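Local coordinates for protein vestitone reductase (Medicago sativa, PDB 2P4H) that reduces (3R)-vestitone with NADPH to a 4-hydroxyisoflavan (DMI), the penultimate step in making the defence compound medicarpin, at residues Val147-Leu150 against Arg151-Pro155; Tyr160-Ser163 against Lys164-Glu168. One frame throughout, in Å; residues are numbered along the deposited sequence.

In the fold
Interactions 1 and 2 are both local. Interaction 1 spans the short helix 147-153 and the loop residues K154 and P155 that follow it, at the surface. Interaction 2 is a buried turn lying wholly within helix 158-177, the next helix in the chain. The two helices pack together: L150 rests on A161 and V162, V147 meets T165, and the guanidinium of R151 lies against L166. Interaction 1 consists of helix-end backbone bonds and small apolar touches. Interaction 2 carries Y160, probably part of the NADP(+) site as in relatives, its ring face covered by the K164 chain. It also holds a buried threonine hydroxyl bonded to a backbone carbonyl.

Interaction 1: Val147-Leu150 against Arg151-Pro155; sequences VDLL and RSVKP
The backbone of V147-L150 hands its carbonyls to R151-K154 in i to i+4 order, from R151 N to V147 O at 3.0 Å to K154 N to L150 O at 2.9 Å. That last bond is bent, with K154 N above the carbonyl plane, and K154 leaves the helix with a positive phi of 53°. R151 and V147 lie side by side. The extended arginine lays one guanidinium face over V147 CG1, which is 3.6 Å from R151 CZ and sits toward the rim of the group. S152 OG sits between its own backbone N and carbonyl carbon (chi1 59°), which brings it back to the previous turn. It lies 3.1 Å from D148 O and 3.2 Å from L149 O, and its one proton can serve either. L149 CD1 and V153 CG2 meet at 3.5 Å, a tight fit for two methyls. L150 CD2 touches P155 CG at 3.8 Å, the two side chains crossing at about a right angle. L150 is the buried apolar residue that joins this turn to F131 and helix 158-177. R151, S152 and K154 are exposed, yet S152 OG turns back to the carbonyls and R151 covers V147.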
loop_
_atom_site.group_PDB
_atom_site.type_symbol
_atom_site.label_atom_id
_atom_site.label_comp_id
_atom_site.label_asym_id
_atom_site.label_seq_id
_atom_site.Cartn_x
_atom_site.Cartn_y
_atom_site.Cartn_z
ATOM N N VAL A 147 -7.034 -7.994 -17.438
ATOM C CA VAL A 147 -6.225 -9.194 -17.241
ATOM C C VAL A 147 -5.885 -9.925 -18.542
ATOM O O VAL A 147 -4.767 -10.415 -18.708
ATOM C CB VAL A 147 -6.923 -10.174 -16.267
ATOM C CG1 VAL A 147 -6.141 -11.477 -16.177
ATOM C CG2 VAL A 147 -7.032 -9.534 -14.888
ATOM N N ASP A 148 -6.841 -10.001 -19.462
ATOM C CA ASP A 148 -6.585 -10.676 -20.729
ATOM C C ASP A 148 -5.510 -9.937 -21.514
ATOM O O ASP A 148 -4.633 -10.557 -22.118
ATOM C CB ASP A 148 -7.868 -10.772 -21.557
ATOM C CG ASP A 148 -8.951 -11.567 -20.857
ATOM O OD1 ASP A 148 -8.633 -12.634 -20.290
ATOM O OD2 ASP A 148 -10.122 -11.131 -20.878
ATOM N N LEU A 149 -5.571 -8.609 -21.491
ATOM C CA LEU A 149 -4.591 -7.794 -22.198
ATOM C C LEU A 149 -3.220 -7.946 -21.549
ATOM O O LEU A 149 -2.198 -8.022 -22.231
ATOM C CB LEU A 149 -5.011 -6.324 -22.173
ATOM C CG LEU A 149 -4.182 -5.380 -23.045
ATOM C CD1 LEU A 149 -4.334 -5.774 -24.509
ATOM C CD2 LEU A 149 -4.644 -3.947 -22.830
ATOM N N LEU A 150 -3.199 -7.987 -20.222
ATOM C CA LEU A 150 -1.946 -8.137 -19.498
ATOM C C LEU A 150 -1.256 -9.447 -19.852
ATOM O O LEU A 150 -0.048 -9.480 -20.076
ATOM C CB LEU A 150 -2.197 -8.078 -17.986
ATOM C CG LEU A 150 -2.428 -6.696 -17.373
ATOM C CD1 LEU A 150 -3.012 -6.844 -15.978
ATOM C CD2 LEU A 150 -1.107 -5.936 -17.330
ATOM N N ARG A 151 -2.034 -10.524 -19.909
ATOM C CA ARG A 151 -1.496 -11.846 -20.216
ATOM C C ARG A 151 -1.022 -12.033 -21.652
ATOM O O ARG A 151 -0.131 -12.842 -21.910
ATOM C CB ARG A 151 -2.534 -12.919 -19.881
ATOM C CG ARG A 151 -2.724 -13.129 -18.391
ATOM C CD ARG A 151 -3.915 -14.027 -18.098
ATOM N NE ARG A 151 -3.969 -14.397 -16.687
ATOM C CZ ARG A 151 -5.048 -14.873 -16.077
ATOM N NH1 ARG A 151 -6.177 -15.038 -16.751
ATOM N NH2 ARG A 151 -4.993 -15.190 -14.791
ATOM N N SER A 152 -1.613 -11.290 -22.582
ATOM C CA SER A 152 -1.230 -11.409 -23.986
ATOM C C SER A 152 -0.129 -10.435 -24.392
ATOM O O SER A 152 0.849 -10.828 -25.028
ATOM C CB SER A 152 -2.452 -11.209 -24.884
ATOM O OG SER A 152 -3.047 -9.940 -24.674
ATOM N N VAL A 153 -0.288 -9.168 -24.019
ATOM C CA VAL A 153 0.690 -8.137 -24.357
ATOM C C VAL A 153 1.924 -8.191 -23.456
ATOM O O VAL A 153 3.035 -7.868 -23.882
ATOM C CB VAL A 153 0.039 -6.739 -24.289
ATOM C CG1 VAL A 153 1.077 -5.658 -24.545
ATOM C CG2 VAL A 153 -1.082 -6.648 -25.324
ATOM N N LYS A 154 1.720 -8.600 -22.209
ATOM C CA LYS A 154 2.798 -8.749 -21.236
ATOM C C LYS A 154 3.720 -7.552 -21.010
ATOM O O LYS A 154 4.941 -7.655 -21.145
ATOM C CB LYS A 154 3.637 -9.982 -21.592
ATOM C CG LYS A 154 2.849 -11.281 -21.504
ATOM C CD LYS A 154 3.704 -12.504 -21.802
ATOM C CE LYS A 154 4.157 -12.537 -23.250
ATOM N NZ LYS A 154 4.837 -13.820 -23.568
ATOM N N PRO A 155 3.146 -6.395 -20.648
ATOM C CA PRO A 155 3.962 -5.205 -20.401
ATOM C C PRO A 155 4.778 -5.429 -19.132
ATOM O O PRO A 155 4.486 -6.341 -18.354
ATOM C CB PRO A 155 2.920 -4.107 -20.231
ATOM C CG PRO A 155 1.773 -4.847 -19.599
ATOM C CD PRO A 155 1.718 -6.103 -20.441
#

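Interaction 2: Tyr160-Ser163 against Lys164-Glu168; sequences YAVS and KTLAE
Y160 and K164 stand four residues apart on helix 158-177, the spacing of the YxxxK signature of short-chain dehydrogenases. Y160 probably belongs to the NADP(+) site, as in related enzymes. The lysine chain runs obliquely over one face of the tyrosine ring. K164 CG makes a CH-pi contact, 3.7 Å from the centroid of the Y160 ring, and lies toward its rim. K164 CD reaches further along the ring, 3.4 Å from Y160 CZ. The tyrosine CG is trans to its own N (chi1 176°), which sends the ring toward the next turn. Bends at chi2 and chi3 carry the K164 methylenes over that face before NZ goes on to hydrogen-bond S83 OG. With an alanine in place of K164, the Y160 ring would probably lose the methylenes over its face and be freer to turn, and S83 would lose its lysine partner.

The fold here is the Rossmann type, and this helix lies beside the parallel sheet and helix 95-111. Both Y160 and K164 touch S125 at the end of strand 119-125, and E168 reaches R246 by a salt bridge. Within the helix, K164 N bonds to Y160 O at 3.0 Å, nearly straight at 169°. A161 O is gripped twice. T165 N comes at 3.0 Å from A161 O, and T165 OG1 at 2.8 Å from the same oxygen but from the other face of its plane. The threonine hydroxyl is thus satisfied inside a buried turn. On another side, V162 CG1 and L166 CD1 pack at 3.7 Å, their side chains running alongside each other. A167 N closes the next turn on S163 O, 2.9 Å away, and A167 packs on T100 and A104.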
loop_
_atom_site.group_PDB
_atom_site.type_symbol
_atom_site.label_atom_id
_atom_site.label_comp_id
_atom_site.label_asym_id
_atom_site.label_seq_id
_atom_site.Cartn_x
_atom_site.Cartn_y
_atom_site.Cartn_z
ATOM N N TYR A 160 2.580 -9.112 -11.638
ATOM C CA TYR A 160 2.132 -8.461 -10.415
ATOM C C TYR A 160 0.776 -7.793 -10.633
ATOM O O TYR A 160 -0.105 -7.865 -9.780
ATOM C CB TYR A 160 3.175 -7.430 -9.966
ATOM C CG TYR A 160 2.778 -6.606 -8.759
ATOM C CD1 TYR A 160 2.211 -5.343 -8.908
ATOM C CD2 TYR A 160 2.978 -7.087 -7.466
ATOM C CE1 TYR A 160 1.856 -4.575 -7.800
ATOM C CE2 TYR A 160 2.625 -6.328 -6.351
ATOM C CZ TYR A 160 2.067 -5.073 -6.526
ATOM O OH TYR A 160 1.722 -4.314 -5.430
ATOM N N ALA A 161 0.605 -7.154 -11.787
ATOM C CA ALA A 161 -0.651 -6.483 -12.092
ATOM C C ALA A 161 -1.812 -7.474 -12.153
ATOM O O ALA A 161 -2.897 -7.201 -11.643
ATOM C CB ALA A 161 -0.532 -5.721 -13.408
ATOM N N VAL A 162 -1.589 -8.624 -12.781
ATOM C CA VAL A 162 -2.640 -9.631 -12.867
ATOM C C VAL A 162 -3.024 -10.077 -11.461
ATOM O O VAL A 162 -4.208 -10.158 -11.126
ATOM C CB VAL A 162 -2.184 -10.868 -13.678
ATOM C CG1 VAL A 162 -3.217 -11.984 -13.555
ATOM C CG2 VAL A 162 -2.000 -10.491 -15.142
ATOM N N SER A 163 -2.013 -10.351 -10.641
ATOM C CA SER A 163 -2.227 -10.791 -9.267
ATOM C C SER A 163 -3.085 -9.802 -8.481
ATOM O O SER A 163 -4.083 -10.181 -7.866
ATOM C CB SER A 163 -0.878 -10.977 -8.562
ATOM O OG SER A 163 -1.053 -11.466 -7.241
ATOM N N LYS A 164 -2.695 -8.533 -8.512
ATOM C CA LYS A 164 -3.418 -7.494 -7.791
ATOM C C LYS A 164 -4.849 -7.315 -8.286
ATOM O O LYS A 164 -5.773 -7.138 -7.494
ATOM C CB LYS A 164 -2.676 -6.158 -7.908
ATOM C CG LYS A 164 -1.217 -6.165 -7.459
ATOM C CD LYS A 164 -1.059 -6.339 -5.958
ATOM C CE LYS A 164 -1.157 -7.793 -5.543
ATOM N NZ LYS A 164 -0.812 -7.980 -4.105
ATOM N N THR A 165 -5.034 -7.353 -9.602
ATOM C CA THR A 165 -6.360 -7.175 -10.176
ATOM C C THR A 165 -7.299 -8.310 -9.772
ATOM O O THR A 165 -8.415 -8.069 -9.306
ATOM C CB THR A 165 -6.280 -7.090 -11.716
ATOM O OG1 THR A 165 -5.395 -6.024 -12.087
ATOM C CG2 THR A 165 -7.657 -6.821 -12.310
ATOM N N LEU A 166 -6.844 -9.546 -9.950
ATOM C CA LEU A 166 -7.665 -10.700 -9.597
ATOM C C LEU A 166 -7.951 -10.745 -8.101
ATOM O O LEU A 166 -9.065 -11.065 -7.686
ATOM C CB LEU A 166 -6.970 -11.995 -10.022
ATOM C CG LEU A 166 -6.799 -12.195 -11.530
ATOM C CD1 LEU A 166 -6.103 -13.522 -11.790
ATOM C CD2 LEU A 166 -8.158 -12.165 -12.211
ATOM N N ALA A 167 -6.948 -10.420 -7.293
ATOM C CA ALA A 167 -7.123 -10.445 -5.846
ATOM C C ALA A 167 -8.154 -9.430 -5.371
ATOM O O ALA A 167 -9.041 -9.764 -4.588
ATOM C CB ALA A 167 -5.795 -10.198 -5.152
ATOM N N GLU A 168 -8.050 -8.192 -5.844
ATOM C CA GLU A 168 -8.999 -7.177 -5.404
ATOM C C GLU A 168 -10.419 -7.513 -5.838
ATOM O O GLU A 168 -11.368 -7.332 -5.072
ATOM C CB GLU A 168 -8.627 -5.786 -5.928
ATOM C CG GLU A 168 -9.338 -4.688 -5.131
ATOM C CD GLU A 168 -9.248 -3.306 -5.746
ATOM O OE1 GLU A 168 -8.347 -3.060 -6.575
ATOM O OE2 GLU A 168 -10.084 -2.457 -5.375
#